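Local coordinates for putative tetR-family transcriptional regulatory protein (Streptomyces coelicolor, PDB 2DG8) that probably regulates transcription as a TetR-family protein, binding DNA through a helix-turn-helix motif, at residues R58-V69 against A119-R130. Sequence-based numbering, arbitrary orientation.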
loop_
_atom_site.group_PDB
_atom_site.type_symbol
_atom_site.label_atom_id
_atom_site.label_comp_id
_atom_site.label_asym_id
_atom_site.label_seq_id
_atom_site.Cartn_x
_atom_site.Cartn_y
_atom_site.Cartn_z
ATOM N N ARG A 58 -4.070 -16.267 8.517
ATOM C CA ARG A 58 -2.803 -15.909 9.138
ATOM C C ARG A 58 -1.683 -16.768 8.571
ATOM O O ARG A 58 -0.601 -16.258 8.265
ATOM C CB ARG A 58 -2.881 -16.071 10.660
ATOM C CG ARG A 58 -3.875 -15.107 11.325
ATOM C CD ARG A 58 -4.000 -15.355 12.823
ATOM N NE ARG A 58 -2.858 -14.854 13.578
ATOM C CZ ARG A 58 -2.627 -13.564 13.818
ATOM N NH1 ARG A 58 -3.463 -12.636 13.363
ATOM N NH2 ARG A 58 -1.557 -13.199 14.515
ATOM N N GLU A 59 -1.941 -18.064 8.412
ATOM C CA GLU A 59 -0.920 -18.956 7.876
ATOM C C GLU A 59 -0.689 -18.724 6.387
ATOM O O GLU A 59 0.431 -18.883 5.909
ATOM C CB GLU A 59 -1.284 -20.426 8.126
ATOM C CG GLU A 59 -1.396 -20.790 9.599
ATOM C CD GLU A 59 -1.213 -22.281 9.863
ATOM O OE1 GLU A 59 -1.791 -22.787 10.849
ATOM O OE2 GLU A 59 -0.481 -22.942 9.098
ATOM N N ALA A 60 -1.740 -18.345 5.658
ATOM C CA ALA A 60 -1.618 -18.082 4.225
ATOM C C ALA A 60 -0.790 -16.826 3.951
ATOM O O ALA A 60 0.135 -16.849 3.144
ATOM C CB ALA A 60 -2.994 -17.935 3.589
ATOM N N PHE A 61 -1.136 -15.731 4.617
ATOM C CA PHE A 61 -0.419 -14.475 4.428
ATOM C C PHE A 61 0.974 -14.543 5.037
ATOM O O PHE A 61 1.876 -13.787 4.652
ATOM C CB PHE A 61 -1.212 -13.314 5.029
ATOM C CG PHE A 61 -2.305 -12.792 4.121
ATOM C CD1 PHE A 61 -3.623 -12.741 4.552
ATOM C CD2 PHE A 61 -2.002 -12.319 2.845
ATOM C CE1 PHE A 61 -4.630 -12.224 3.730
ATOM C CE2 PHE A 61 -2.997 -11.801 2.013
ATOM C CZ PHE A 61 -4.318 -11.751 2.457
ATOM N N GLY A 62 1.143 -15.449 5.992
ATOM C CA GLY A 62 2.439 -15.623 6.614
ATOM C C GLY A 62 3.332 -16.301 5.592
ATOM O O GLY A 62 4.520 -16.001 5.504
ATOM N N ARG A 63 2.759 -17.220 4.818
ATOM C CA ARG A 63 3.514 -17.913 3.779
ATOM C C ARG A 63 3.926 -16.922 2.685
ATOM O O ARG A 63 5.061 -16.960 2.198
ATOM C CB ARG A 63 2.682 -19.027 3.139
ATOM C CG ARG A 63 3.360 -19.610 1.917
ATOM C CD ARG A 63 2.378 -20.147 0.890
ATOM N NE ARG A 63 2.016 -21.538 1.130
ATOM C CZ ARG A 63 2.138 -22.503 0.221
ATOM N NH1 ARG A 63 2.612 -22.224 -0.991
ATOM N NH2 ARG A 63 1.794 -23.745 0.524
ATOM N N PHE A 64 2.989 -16.064 2.274
ATOM C CA PHE A 64 3.278 -15.054 1.251
ATOM C C PHE A 64 4.365 -14.124 1.791
ATOM O O PHE A 64 5.272 -13.709 1.075
ATOM C CB PHE A 64 2.024 -14.235 0.914
ATOM C CG PHE A 64 2.313 -13.029 0.075
ATOM C CD1 PHE A 64 2.389 -11.764 0.650
ATOM C CD2 PHE A 64 2.579 -13.166 -1.288
ATOM C CE1 PHE A 64 2.731 -10.651 -0.122
ATOM C CE2 PHE A 64 2.925 -12.059 -2.067
ATOM C CZ PHE A 64 2.999 -10.801 -1.480
ATOM N N THR A 65 4.263 -13.820 3.073
ATOM C CA THR A 65 5.221 -12.963 3.756
ATOM C C THR A 65 6.631 -13.564 3.720
ATOM O O THR A 65 7.605 -12.864 3.429
ATOM C CB THR A 65 4.735 -12.714 5.209
ATOM O OG1 THR A 65 4.196 -11.386 5.279
ATOM C CG2 THR A 65 5.846 -12.908 6.234
ATOM N N ASP A 66 6.734 -14.862 3.988
ATOM C CA ASP A 66 8.023 -15.557 3.970
ATOM C C ASP A 66 8.660 -15.436 2.589
ATOM O O ASP A 66 9.872 -15.258 2.454
ATOM C CB ASP A 66 7.830 -17.044 4.306
ATOM C CG ASP A 66 7.516 -17.284 5.778
ATOM O OD1 ASP A 66 7.092 -18.409 6.123
ATOM O OD2 ASP A 66 7.701 -16.357 6.595
ATOM N N HIS A 67 7.819 -15.539 1.567
ATOM C CA HIS A 67 8.232 -15.465 0.165
ATOM C C HIS A 67 8.888 -14.136 -0.226
ATOM O O HIS A 67 9.958 -14.123 -0.839
ATOM C CB HIS A 67 7.008 -15.737 -0.728
ATOM C CG HIS A 67 7.165 -15.265 -2.140
ATOM N ND1 HIS A 67 7.996 -15.885 -3.049
ATOM C CD2 HIS A 67 6.598 -14.224 -2.797
ATOM C CE1 HIS A 67 7.934 -15.247 -4.204
ATOM N NE2 HIS A 67 7.093 -14.235 -4.078
ATOM N N ILE A 68 8.250 -13.025 0.124
ATOM C CA ILE A 68 8.791 -11.713 -0.207
ATOM C C ILE A 68 10.053 -11.438 0.603
ATOM O O ILE A 68 11.011 -10.846 0.094
ATOM C CB ILE A 68 7.745 -10.601 0.034
ATOM C CG1 ILE A 68 6.520 -10.848 -0.857
ATOM C CG2 ILE A 68 8.331 -9.238 -0.315
ATOM C CD1 ILE A 68 6.811 -10.763 -2.354
ATOM N N VAL A 69 10.056 -11.876 1.859
ATOM C CA VAL A 69 11.224 -11.700 2.710
ATOM C C VAL A 69 12.406 -12.408 2.056
ATOM O O VAL A 69 13.534 -11.921 2.083
ATOM C CB VAL A 69 10.985 -12.298 4.115
ATOM C CG1 VAL A 69 12.314 -12.492 4.846
ATOM C CG2 VAL A 69 10.080 -11.366 4.917
ATOM N N ALA A 119 -5.446 -6.959 14.570
ATOM C CA ALA A 119 -4.817 -8.238 14.870
ATOM C C ALA A 119 -3.854 -8.646 13.756
ATOM O O ALA A 119 -2.797 -9.230 14.015
ATOM C CB ALA A 119 -5.874 -9.312 15.059
ATOM N N TYR A 120 -4.209 -8.327 12.513
ATOM C CA TYR A 120 -3.348 -8.699 11.397
ATOM C C TYR A 120 -2.090 -7.846 11.247
ATOM O O TYR A 120 -1.226 -8.155 10.424
ATOM C CB TYR A 120 -4.145 -8.722 10.089
ATOM C CG TYR A 120 -5.059 -9.929 9.981
ATOM C CD1 TYR A 120 -6.391 -9.861 10.387
ATOM C CD2 TYR A 120 -4.577 -11.154 9.507
ATOM C CE1 TYR A 120 -7.225 -10.982 10.327
ATOM C CE2 TYR A 120 -5.404 -12.284 9.445
ATOM C CZ TYR A 120 -6.724 -12.187 9.856
ATOM O OH TYR A 120 -7.546 -13.288 9.797
ATOM N N ARG A 121 -1.973 -6.787 12.049
ATOM C CA ARG A 121 -0.791 -5.941 11.993
ATOM C C ARG A 121 0.386 -6.683 12.616
ATOM O O ARG A 121 1.539 -6.252 12.508
ATOM C CB ARG A 121 -1.051 -4.610 12.696
ATOM C CG ARG A 121 -2.061 -3.774 11.936
ATOM C CD ARG A 121 -2.338 -2.440 12.579
ATOM N NE ARG A 121 -3.547 -1.848 12.011
ATOM C CZ ARG A 121 -4.152 -0.771 12.493
ATOM N NH1 ARG A 121 -5.248 -0.311 11.906
ATOM N NH2 ARG A 121 -3.662 -0.153 13.562
ATOM N N GLU A 122 0.088 -7.803 13.271
ATOM C CA GLU A 122 1.134 -8.645 13.850
ATOM C C GLU A 122 1.889 -9.234 12.661
ATOM O O GLU A 122 3.098 -9.461 12.717
ATOM C CB GLU A 122 0.531 -9.802 14.653
ATOM C CG GLU A 122 0.051 -9.442 16.039
ATOM C CD GLU A 122 -0.606 -10.620 16.739
ATOM O OE1 GLU A 122 -0.023 -11.727 16.721
ATOM O OE2 GLU A 122 -1.701 -10.435 17.308
ATOM N N LEU A 123 1.146 -9.487 11.588
ATOM C CA LEU A 123 1.714 -10.038 10.370
ATOM C C LEU A 123 2.597 -9.003 9.685
ATOM O O LEU A 123 3.750 -9.279 9.364
ATOM C CB LEU A 123 0.600 -10.463 9.410
ATOM C CG LEU A 123 0.415 -11.962 9.160
ATOM C CD1 LEU A 123 1.663 -12.514 8.486
ATOM C CD2 LEU A 123 0.139 -12.679 10.475
ATOM N N THR A 124 2.054 -7.810 9.460
ATOM C CA THR A 124 2.830 -6.766 8.804
ATOM C C THR A 124 4.026 -6.342 9.659
ATOM O O THR A 124 5.102 -6.047 9.133
ATOM C CB THR A 124 1.939 -5.542 8.455
ATOM O OG1 THR A 124 1.119 -5.198 9.576
ATOM C CG2 THR A 124 1.033 -5.868 7.273
ATOM N N HIS A 125 3.854 -6.336 10.978
ATOM C CA HIS A 125 4.938 -5.948 11.882
ATOM C C HIS A 125 6.091 -6.949 11.772
ATOM O O HIS A 125 7.261 -6.563 11.719
ATOM C CB HIS A 125 4.446 -5.914 13.333
ATOM C CG HIS A 125 5.412 -5.273 14.283
ATOM N ND1 HIS A 125 5.342 -3.940 14.634
ATOM C CD2 HIS A 125 6.484 -5.776 14.941
ATOM C CE1 HIS A 125 6.324 -3.651 15.466
ATOM N NE2 HIS A 125 7.034 -4.750 15.669
ATOM N N GLU A 126 5.752 -8.234 11.746
ATOM C CA GLU A 126 6.750 -9.297 11.642
ATOM C C GLU A 126 7.393 -9.286 10.255
ATOM O O GLU A 126 8.560 -9.641 10.095
ATOM C CB GLU A 126 6.091 -10.652 11.916
ATOM C CG GLU A 126 7.002 -11.856 11.752
ATOM C CD GLU A 126 8.175 -11.854 12.712
ATOM O OE1 GLU A 126 8.202 -11.003 13.634
ATOM O OE2 GLU A 126 9.072 -12.714 12.547
ATOM N N TRP A 127 6.622 -8.870 9.254
ATOM C CA TRP A 127 7.123 -8.782 7.882
ATOM C C TRP A 127 8.184 -7.662 7.826
ATOM O O TRP A 127 9.301 -7.860 7.352
ATOM C CB TRP A 127 5.958 -8.469 6.920
ATOM C CG TRP A 127 6.311 -8.514 5.455
ATOM C CD1 TRP A 127 7.522 -8.831 4.911
ATOM C CD2 TRP A 127 5.448 -8.203 4.349
ATOM N NE1 TRP A 127 7.473 -8.735 3.539
ATOM C CE2 TRP A 127 6.213 -8.347 3.165
ATOM C CE3 TRP A 127 4.104 -7.815 4.244
ATOM C CZ2 TRP A 127 5.682 -8.114 1.888
ATOM C CZ3 TRP A 127 3.569 -7.585 2.974
ATOM C CH2 TRP A 127 4.363 -7.734 1.811
ATOM N N MET A 128 7.833 -6.490 8.337
ATOM C CA MET A 128 8.763 -5.364 8.333
ATOM C C MET A 128 10.036 -5.674 9.113
ATOM O O MET A 128 11.122 -5.242 8.736
ATOM C CB MET A 128 8.095 -4.119 8.924
ATOM C CG MET A 128 6.964 -3.556 8.082
ATOM S SD MET A 128 6.296 -2.036 8.797
ATOM C CE MET A 128 5.211 -2.679 10.035
ATOM N N ARG A 129 9.899 -6.431 10.194
ATOM C CA ARG A 129 11.038 -6.782 11.028
ATOM C C ARG A 129 12.026 -7.688 10.302
ATOM O O ARG A 129 13.232 -7.500 10.399
ATOM C CB ARG A 129 10.563 -7.474 12.310
ATOM C CG ARG A 129 11.636 -7.592 13.380
ATOM C CD ARG A 129 11.404 -8.825 14.240
ATOM N NE ARG A 129 11.887 -10.019 13.555
ATOM C CZ ARG A 129 11.500 -11.255 13.841
ATOM N NH1 ARG A 129 10.614 -11.468 14.805
ATOM N NH2 ARG A 129 11.999 -12.280 13.164
ATOM N N ARG A 130 11.514 -8.681 9.585
ATOM C CA ARG A 130 12.377 -9.606 8.857
ATOM C C ARG A 130 13.051 -8.907 7.672
ATOM O O ARG A 130 14.199 -9.207 7.321
ATOM C CB ARG A 130 11.555 -10.806 8.392
ATOM C CG ARG A 130 10.862 -11.515 9.548
ATOM C CD ARG A 130 11.143 -13.004 9.524
ATOM N NE ARG A 130 10.408 -13.682 8.462
ATOM C CZ ARG A 130 10.785 -14.832 7.914
ATOM N NH1 ARG A 130 10.055 -15.381 6.958
ATOM N NH2 ARG A 130 11.905 -15.425 8.308
#
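The Thr65 hydroxyl sits over an indole face of Trp127, OG1 3.5 Å from CD2, where helices 53-77 and 121-135 pack nearly parallel, knobs-into-holes, in the all-helical body of this TetR-family regulator. Leu123 CD1 lies 3.7 Å from Gly62 CA, with Arg58, Phe61 and Thr65 completing its hole. Trp127 takes its place among Phe64, Thr65, Ile68 and Val69: with CG anti to the backbone N (chi1 -173°), the indole reaches across to form an offset edge-to-face pair, the Phe64 edge toward its six-membered ring, planes at 83°, while Ile68 CG2 meets its rim in plane at CZ2.

No hydrogen bond joins the segments. Helical bonds such as Thr65 N to Phe61 O and Trp127 N to Leu123 O occupy backbone groups, and Thr124 OG1 and His125 ND1 bond to Leu160 O and Arg162 N of the second subunit. Salt bridges flank the apolar centre. Arg58, bent at chi3, brings NH2 to 3.1 Å from Glu122 OE1 and turns its guanidinium edge to Ala119 O. At the other end, Val69 CG1 lies over the centre of the Arg130 guanidinium, whose NH1 pairs with Asp66 OD2 at 2.6 Å, carboxylate and guanidinium planes 77° apart.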